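Local coordinates for protein neuraminidase (Bacteroides thetaiotaomicron, PDB 5MUL) that probably cleaves rhamnose-containing glycans as a beta-propeller glycoside hydrolase, and binds beta-D-glucuronic acid in a pocket, at residues G166-N171 with D185-G190; L23-K28 with P417-V422. All blocks are in the same frame, centred on the assembly; numbering follows the deposited sequence.

Contact 1 (G166-N171 with D185-G190)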
ATOM      1  N   GLY A 166      -0.240   3.488  18.673  1.00 14.44           N
ATOM      2  CA  GLY A 166       0.490   3.215  17.431  1.00 14.23           C
ATOM      3  C   GLY A 166       1.325   4.381  16.976  1.00 13.74           C
ATOM      4  O   GLY A 166       0.880   5.526  17.007  1.00 16.74           O
ATOM      5  N   ASN A 167       2.567   4.071  16.584  1.00 11.86           N
ATOM      6  CA  ASN A 167       3.522   5.082  16.163  1.00 12.25           C
ATOM      7  C   ASN A 167       4.311   4.539  14.956  1.00 11.73           C
ATOM      8  O   ASN A 167       4.765   3.420  14.983  1.00 12.12           O
ATOM      9  CB  ASN A 167       4.461   5.414  17.308  1.00 12.53           C
ATOM     10  CG  ASN A 167       5.549   6.369  16.900  1.00 12.18           C
ATOM     11  OD1 ASN A 167       5.259   7.523  16.568  1.00 14.31           O
ATOM     12  ND2 ASN A 167       6.790   5.907  16.960  1.00 13.73           N
ATOM     13  N   LEU A 168       4.520   5.387  13.948  1.00 10.96           N
ATOM     14  CA  LEU A 168       5.277   4.976  12.741  1.00 11.28           C
ATOM     15  C   LEU A 168       6.754   4.897  13.075  1.00 10.69           C
ATOM     16  O   LEU A 168       7.352   5.893  13.511  1.00 11.86           O
ATOM     17  CB  LEU A 168       5.033   6.008  11.659  1.00 11.55           C
ATOM     18  CG  LEU A 168       5.554   5.695  10.231  1.00 12.13           C
ATOM     19  CD1 LEU A 168       4.965   6.703   9.263  1.00 12.45           C
ATOM     20  CD2 LEU A 168       7.042   5.707  10.124  1.00 12.42           C
ATOM     21  N   VAL A 169       7.333   3.716  12.907  1.00 10.33           N
ATOM     22  CA  VAL A 169       8.770   3.504  13.063  1.00 11.04           C
ATOM     23  C   VAL A 169       9.334   3.100  11.694  1.00 10.98           C
ATOM     24  O   VAL A 169       8.727   2.280  10.994  1.00 11.11           O
ATOM     25  CB  VAL A 169       9.093   2.477  14.159  1.00 11.58           C
ATOM     26  CG1 VAL A 169      10.595   2.292  14.231  1.00 12.25           C
ATOM     27  CG2 VAL A 169       8.547   2.957  15.502  1.00 12.32           C
ATOM     28  N   MET A 170      10.479   3.671  11.319  1.00 10.88           N
ATOM     29  CA  MET A 170      11.035   3.505   9.978  1.00 10.96           C
ATOM     30  C   MET A 170      12.490   3.080  10.055  1.00 11.34           C
ATOM     31  O   MET A 170      13.295   3.744  10.764  1.00 11.48           O
ATOM     32  CB  MET A 170      10.915   4.827   9.229  1.00 11.50           C
ATOM     33  CG  MET A 170      11.440   4.831   7.818  1.00 11.43           C
ATOM     34  SD  MET A 170      11.282   6.411   6.991  1.00 12.30           S
ATOM     35  CE  MET A 170       9.532   6.462   6.670  1.00 12.18           C
ATOM     36  N   ASN A 171      12.836   2.003   9.368  1.00 11.54           N
ATOM     37  CA  ASN A 171      14.191   1.465   9.304  1.00 11.56           C
ATOM     38  C   ASN A 171      14.655   1.414   7.861  1.00 11.43           C
ATOM     39  O   ASN A 171      13.829   1.400   6.943  1.00 11.11           O
ATOM     40  CB  ASN A 171      14.271   0.021   9.828  1.00 11.67           C
ATOM     41  CG  ASN A 171      13.899  -0.133  11.276  1.00 12.40           C
ATOM     42  OD1 ASN A 171      14.066   0.801  12.052  1.00 13.43           O
ATOM     43  ND2 ASN A 171      13.447  -1.314  11.653  1.00 12.92           N
ATOM     44  N   ASP A 185      12.510   7.303  14.744  1.00 15.27           N
ATOM     45  CA  ASP A 185      11.738   6.799  15.877  1.00 16.58           C
ATOM     46  C   ASP A 185      10.412   7.512  16.017  1.00 15.20           C
ATOM     47  O   ASP A 185       9.442   6.915  16.472  1.00 16.32           O
ATOM     48  CB  ASP A 185      12.531   6.983  17.195  1.00 17.58           C
ATOM     49  CG  ASP A 185      13.616   5.949  17.348  1.00 21.84           C
ATOM     50  OD1 ASP A 185      13.262   4.760  17.305  1.00 26.15           O
ATOM     51  OD2 ASP A 185      14.776   6.314  17.488  1.00 28.84           O
ATOM     52  N   VAL A 186      10.379   8.799  15.710  1.00 13.96           N
ATOM     53  CA  VAL A 186       9.168   9.563  15.755  1.00 15.88           C
ATOM     54  C   VAL A 186       9.113  10.494  14.546  1.00 15.95           C
ATOM     55  O   VAL A 186       9.878  11.478  14.458  1.00 18.07           O
ATOM     56  CB  VAL A 186       8.995  10.397  17.031  1.00 17.64           C
ATOM     57  CG1 VAL A 186       7.598  11.019  17.030  1.00 18.60           C
ATOM     58  CG2 VAL A 186       9.129   9.528  18.286  1.00 18.95           C
ATOM     59  N   LEU A 187       8.210  10.177  13.651  1.00 13.86           N
ATOM     60  CA  LEU A 187       8.070  10.914  12.398  1.00 13.55           C
ATOM     61  C   LEU A 187       6.744  11.643  12.408  1.00 13.79           C
ATOM     62  O   LEU A 187       6.697  12.845  12.162  1.00 14.47           O
ATOM     63  CB  LEU A 187       8.195   9.936  11.211  1.00 13.29           C
ATOM     64  CG  LEU A 187       8.049  10.539   9.808  1.00 13.53           C
ATOM     65  CD1 LEU A 187       8.949  11.731   9.531  1.00 14.62           C
ATOM     66  CD2 LEU A 187       8.308   9.447   8.766  1.00 13.89           C
ATOM     67  N   ILE A 188       5.642  10.935  12.663  1.00 13.28           N
ATOM     68  CA  ILE A 188       4.317  11.528  12.829  1.00 14.28           C
ATOM     69  C   ILE A 188       3.975  11.432  14.327  1.00 15.14           C
ATOM     70  O   ILE A 188       3.981  10.345  14.883  1.00 16.38           O
ATOM     71  CB  ILE A 188       3.222  10.806  12.004  1.00 14.11           C
ATOM     72  CG1 ILE A 188       3.543  10.804  10.502  1.00 14.99           C
ATOM     73  CG2 ILE A 188       1.856  11.487  12.207  1.00 15.33           C
ATOM     74  CD1 ILE A 188       2.684   9.866   9.707  1.00 15.38           C
ATOM     75  N   ASP A 189       3.693  12.573  14.944  1.00 15.61           N
ATOM     76  CA  ASP A 189       3.439  12.640  16.393  1.00 17.65           C
ATOM     77  C   ASP A 189       2.014  13.163  16.624  1.00 18.14           C
ATOM     78  O   ASP A 189       1.709  14.309  16.345  1.00 18.15           O
ATOM     79  CB  ASP A 189       4.506  13.552  17.025  1.00 18.53           C
ATOM     80  CG  ASP A 189       4.390  13.678  18.533  1.00 22.68           C
ATOM     81  OD1 ASP A 189       3.458  13.092  19.107  1.00 23.64           O
ATOM     82  OD2 ASP A 189       5.253  14.364  19.113  1.00 25.45           O
ATOM     83  N   GLY A 190       1.157  12.298  17.167  0.50 21.32           N
ATOM     84  CA  GLY A 190      -0.213  12.672  17.498  0.50 23.64           C
ATOM     85  C   GLY A 190      -0.375  13.217  18.911  0.50 25.88           C
ATOM     86  O   GLY A 190      -1.498  13.300  19.401  0.50 25.29           O
TER
HETATM   87  O   HOH W   1       6.253   8.284  14.048  1.00 13.53           O
HETATM   88  O   HOH W   2       2.974   7.767  14.021  1.00 14.84           O
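N167 makes the direct polar link to D185: its amide ND2 donates to D185 O at 2.9 Å, with 154° at the hydrogen, and the carbonyl oxygen lies in the amide plane. CG stands anti to the backbone N (chi1 175°), which brings the amide across to the D185 carbonyl. Two waters carry the rest of the polar contact. Water 1 is held by N167 OD1, L168 O and L187 N, so both ends of the amide have a loop-side partner, ND2 directly and OD1 through water, which probably limits its rotation. Water 2 accepts from L168 N at 2.8 Å and lies 2.9 Å from I188 O.

The apolar contacts are made by methyl groups. L168 and L187 lie side by side, pointing the same way, with their CD2 atoms 4.2 Å apart, while L168 CD1 meets I188 CD1 at 3.9 Å. M170 bends at its last torsion (chi3 -74°), bringing CE to 3.8 Å from L187 CD2.

The D185 side chain starts off away from strand 167-171, and its OD1 forms a salt bridge with R182. Strand 167-174 pairs with strands 154-160 and 179-184 in one propeller sheet; the loop packs L187 and I188 onto L210, W212 and W214 of strand 208-215, in the next sheet.

Contact 2 (L23-K28 with P417-V422); sequences LVEVAK and PQMIYV
Strands 23-28 and 418-422 run antiparallel, their directions 153° apart. V24 and V422 form a hydrogen-bonded pair, V24 N to V422 O at 2.9 Å and V422 N to V24 O at 2.8 Å, and E25 and Y421 follow as a non-hydrogen-bonded pair. A beta bulge then sets V26 and A27 together against I420, which uses both its backbone groups there: its O accepts from V26 N, and its N donates to A27 O. Beyond it, K28 and M419 face each other as a second non-hydrogen-bonded pair.

The Y421 ring is sandwiched. L23 CD2 sits over the centre of one face, 3.7 Å from the centroid, in a CH-pi contact, while M419 CG of its own strand lies against the opposite face, nearer the rim. E25 runs alongside, its CG 3.7 Å from Y421 CE2, and water 3 bridges E25 OE2 and Y421 OH. With an alanine here instead of the tyrosine, L23 would probably lose the ring face it packs on, a gap would open beside M419, and water 3 would lose its phenolic partner.

A strand from near the N terminus thus completes a sheet with 418-425 and 397-402, as in the Velcro closure of beta-propellers; 418-425 is the middle strand.

M419 bends at its second and third torsions (chi2 59°, chi3 72°), which lays SD 3.5 Å from A27 C at the bulge and brings CE near the E25 carboxylate. V26 CG2 touches both I420 CG2 and V422 CG2, each at 4.1 Å. V26 packs on W75 and I54, V422 also on W75, and I420 on Y56. At the far end K28 CB meets P417 CB at 4.0 Å.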
ATOM      1  N   LEU A  23      -6.391 -13.877 -16.357  1.00 14.58           N
ATOM      2  CA  LEU A  23      -6.578 -14.203 -14.964  1.00 15.91           C
ATOM      3  C   LEU A  23      -5.798 -15.501 -14.692  1.00 16.65           C
ATOM      4  O   LEU A  23      -6.265 -16.619 -15.053  1.00 19.03           O
ATOM      5  CB  LEU A  23      -8.069 -14.334 -14.656  1.00 17.17           C
ATOM      6  CG  LEU A  23      -8.496 -14.536 -13.227  1.00 18.29           C
ATOM      7  CD1 LEU A  23      -8.458 -13.230 -12.481  1.00 18.11           C
ATOM      8  CD2 LEU A  23      -9.883 -15.185 -13.204  1.00 19.13           C
ATOM      9  N   VAL A  24      -4.624 -15.373 -14.083  1.00 15.16           N
ATOM     10  CA  VAL A  24      -3.668 -16.462 -13.938  1.00 14.81           C
ATOM     11  C   VAL A  24      -3.810 -17.107 -12.580  1.00 15.22           C
ATOM     12  O   VAL A  24      -3.636 -16.462 -11.549  1.00 15.31           O
ATOM     13  CB  VAL A  24      -2.227 -15.973 -14.138  1.00 15.50           C
ATOM     14  CG1 VAL A  24      -1.258 -17.145 -14.025  1.00 15.84           C
ATOM     15  CG2 VAL A  24      -2.081 -15.250 -15.481  1.00 16.02           C
ATOM     16  N   GLU A  25      -4.107 -18.402 -12.526  1.00 14.56           N
ATOM     17  CA  GLU A  25      -4.232 -19.111 -11.274  1.00 16.58           C
ATOM     18  C   GLU A  25      -2.925 -19.212 -10.517  1.00 15.83           C
ATOM     19  O   GLU A  25      -1.880 -19.387 -11.122  1.00 16.11           O
ATOM     20  CB  GLU A  25      -4.713 -20.544 -11.485  1.00 19.78           C
ATOM     21  CG  GLU A  25      -6.147 -20.649 -11.935  1.00 21.67           C
ATOM     22  CD  GLU A  25      -6.637 -22.090 -12.057  1.00 25.44           C
ATOM     23  OE1 GLU A  25      -5.885 -23.051 -11.768  1.00 29.28           O
ATOM     24  OE2 GLU A  25      -7.812 -22.229 -12.423  1.00 30.05           O
ATOM     25  N   VAL A  26      -3.032 -19.092  -9.195  1.00 15.50           N
ATOM     26  CA  VAL A  26      -1.929 -19.381  -8.303  1.00 16.14           C
ATOM     27  C   VAL A  26      -2.227 -20.668  -7.531  1.00 17.44           C
ATOM     28  O   VAL A  26      -1.787 -21.737  -7.941  1.00 20.52           O
ATOM     29  CB  VAL A  26      -1.635 -18.190  -7.368  1.00 15.11           C
ATOM     30  CG1 VAL A  26      -0.412 -18.503  -6.534  1.00 15.76           C
ATOM     31  CG2 VAL A  26      -1.439 -16.908  -8.177  1.00 15.53           C
ATOM     32  N   ALA A  27      -2.986 -20.565  -6.455  1.00 17.32           N
ATOM     33  CA  ALA A  27      -3.419 -21.693  -5.644  1.00 18.18           C
ATOM     34  C   ALA A  27      -4.507 -21.208  -4.726  1.00 18.22           C
ATOM     35  O   ALA A  27      -4.728 -19.994  -4.590  1.00 18.36           O
ATOM     36  CB  ALA A  27      -2.272 -22.258  -4.841  1.00 18.97           C
ATOM     37  N   LYS A  28      -5.218 -22.131  -4.076  1.00 20.55           N
ATOM     38  CA  LYS A  28      -6.239 -21.723  -3.118  1.00 22.29           C
ATOM     39  C   LYS A  28      -5.598 -21.306  -1.806  1.00 21.60           C
ATOM     40  O   LYS A  28      -4.596 -21.882  -1.366  1.00 23.71           O
ATOM     41  CB  LYS A  28      -7.272 -22.815  -2.875  1.00 24.61           C
ATOM     42  CG  LYS A  28      -8.069 -23.174  -4.112  1.00 26.27           C
ATOM     43  CD  LYS A  28      -9.095 -24.241  -3.776  1.00 29.81           C
ATOM     44  CE  LYS A  28      -9.996 -24.544  -4.959  1.00 33.14           C
ATOM     45  NZ  LYS A  28     -11.282 -25.147  -4.493  1.00 36.59           N
ATOM     46  N   PRO A 417     -11.753 -22.437   1.128  1.00 38.06           N
ATOM     47  CA  PRO A 417     -10.562 -21.902   0.460  1.00 37.54           C
ATOM     48  C   PRO A 417     -10.870 -21.412  -0.950  1.00 34.03           C
ATOM     49  O   PRO A 417     -11.507 -22.130  -1.728  1.00 35.68           O
ATOM     50  CB  PRO A 417      -9.604 -23.110   0.404  1.00 38.85           C
ATOM     51  CG  PRO A 417     -10.327 -24.256   1.048  1.00 40.02           C
ATOM     52  CD  PRO A 417     -11.786 -23.904   1.048  1.00 39.59           C
ATOM     53  N   GLN A 418     -10.386 -20.212  -1.284  1.00 30.18           N
ATOM     54  CA  GLN A 418     -10.699 -19.578  -2.575  1.00 29.09           C
ATOM     55  C   GLN A 418      -9.426 -19.402  -3.405  1.00 22.44           C
ATOM     56  O   GLN A 418      -8.400 -19.022  -2.871  1.00 22.31           O
ATOM     57  CB  GLN A 418     -11.356 -18.206  -2.346  1.00 30.95           C
ATOM     58  CG  GLN A 418     -12.675 -18.257  -1.570  1.00 33.97           C
ATOM     59  CD  GLN A 418     -13.806 -18.919  -2.344  1.00 36.85           C
ATOM     60  OE1 GLN A 418     -14.061 -18.609  -3.506  1.00 36.66           O
ATOM     61  NE2 GLN A 418     -14.505 -19.840  -1.682  1.00 41.00           N
ATOM     62  N   MET A 419      -9.519 -19.677  -4.700  1.00 22.12           N
ATOM     63  CA  MET A 419      -8.385 -19.531  -5.626  1.00 19.77           C
ATOM     64  C   MET A 419      -7.873 -18.098  -5.629  1.00 17.86           C
ATOM     65  O   MET A 419      -8.650 -17.136  -5.719  1.00 17.57           O
ATOM     66  CB  MET A 419      -8.790 -19.899  -7.050  1.00 20.03           C
ATOM     67  CG  MET A 419      -7.694 -19.851  -8.103  1.00 20.12           C
ATOM     68  SD  MET A 419      -6.318 -20.931  -7.752  1.00 22.24           S
ATOM     69  CE  MET A 419      -7.064 -22.529  -8.072  1.00 23.77           C
ATOM     70  N   ILE A 420      -6.567 -17.977  -5.469  1.00 16.34           N
ATOM     71  CA  ILE A 420      -5.857 -16.736  -5.694  1.00 15.25           C
ATOM     72  C   ILE A 420      -5.446 -16.686  -7.158  1.00 14.99           C
ATOM     73  O   ILE A 420      -4.957 -17.680  -7.692  1.00 14.85           O
ATOM     74  CB  ILE A 420      -4.614 -16.682  -4.794  1.00 16.22           C
ATOM     75  CG1 ILE A 420      -5.069 -16.657  -3.317  1.00 17.09           C
ATOM     76  CG2 ILE A 420      -3.745 -15.483  -5.148  1.00 16.06           C
ATOM     77  CD1 ILE A 420      -3.966 -16.998  -2.335  1.00 18.23           C
ATOM     78  N   TYR A 421      -5.632 -15.516  -7.783  1.00 14.02           N
ATOM     79  CA  TYR A 421      -5.197 -15.258  -9.142  1.00 13.93           C
ATOM     80  C   TYR A 421      -4.320 -14.025  -9.225  1.00 13.24           C
ATOM     81  O   TYR A 421      -4.442 -13.111  -8.378  1.00 14.07           O
ATOM     82  CB  TYR A 421      -6.385 -14.970 -10.066  1.00 14.76           C
ATOM     83  CG  TYR A 421      -7.477 -15.993 -10.117  1.00 16.29           C
ATOM     84  CD1 TYR A 421      -8.562 -15.939  -9.230  1.00 18.07           C
ATOM     85  CD2 TYR A 421      -7.438 -17.008 -11.073  1.00 16.68           C
ATOM     86  CE1 TYR A 421      -9.597 -16.864  -9.310  1.00 18.88           C
ATOM     87  CE2 TYR A 421      -8.463 -17.931 -11.155  1.00 19.35           C
ATOM     88  CZ  TYR A 421      -9.513 -17.859 -10.265  1.00 19.09           C
ATOM     89  OH  TYR A 421     -10.546 -18.798 -10.337  1.00 23.56           O
ATOM     90  N   VAL A 422      -3.479 -13.950 -10.246  1.00 12.75           N
ATOM     91  CA  VAL A 422      -2.886 -12.685 -10.665  1.00 12.28           C
ATOM     92  C   VAL A 422      -3.645 -12.228 -11.887  1.00 12.36           C
ATOM     93  O   VAL A 422      -3.664 -12.937 -12.910  1.00 13.51           O
ATOM     94  CB  VAL A 422      -1.384 -12.792 -10.922  1.00 12.36           C
ATOM     95  CG1 VAL A 422      -0.805 -11.491 -11.487  1.00 13.00           C
ATOM     96  CG2 VAL A 422      -0.677 -13.208  -9.654  1.00 13.00           C
TER
HETATM   97  O   HOH W   3      -9.935 -20.861 -12.043  1.00 39.94           O

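From the N terminus, the chain first lays down 23-28, whose partner 417-422 comes only after 388 intervening residues, so contact 2 closes a loop around nearly the whole propeller. Contact 1 is nested inside that loop and is local: 13 residues, mostly strand, separate 166-171 from 185-190. The two never touch; they lie about 36 Å apart, centre to centre, on opposite sides of the chain's centre. Their jobs differ accordingly. Contact 2 joins strands from near both ends of the chain in one sheet, consistent with closing the propeller ring, whereas contact 1 fastens the loop leaving one sheet back onto that sheet, just before the chain enters strand 195-202 of the next.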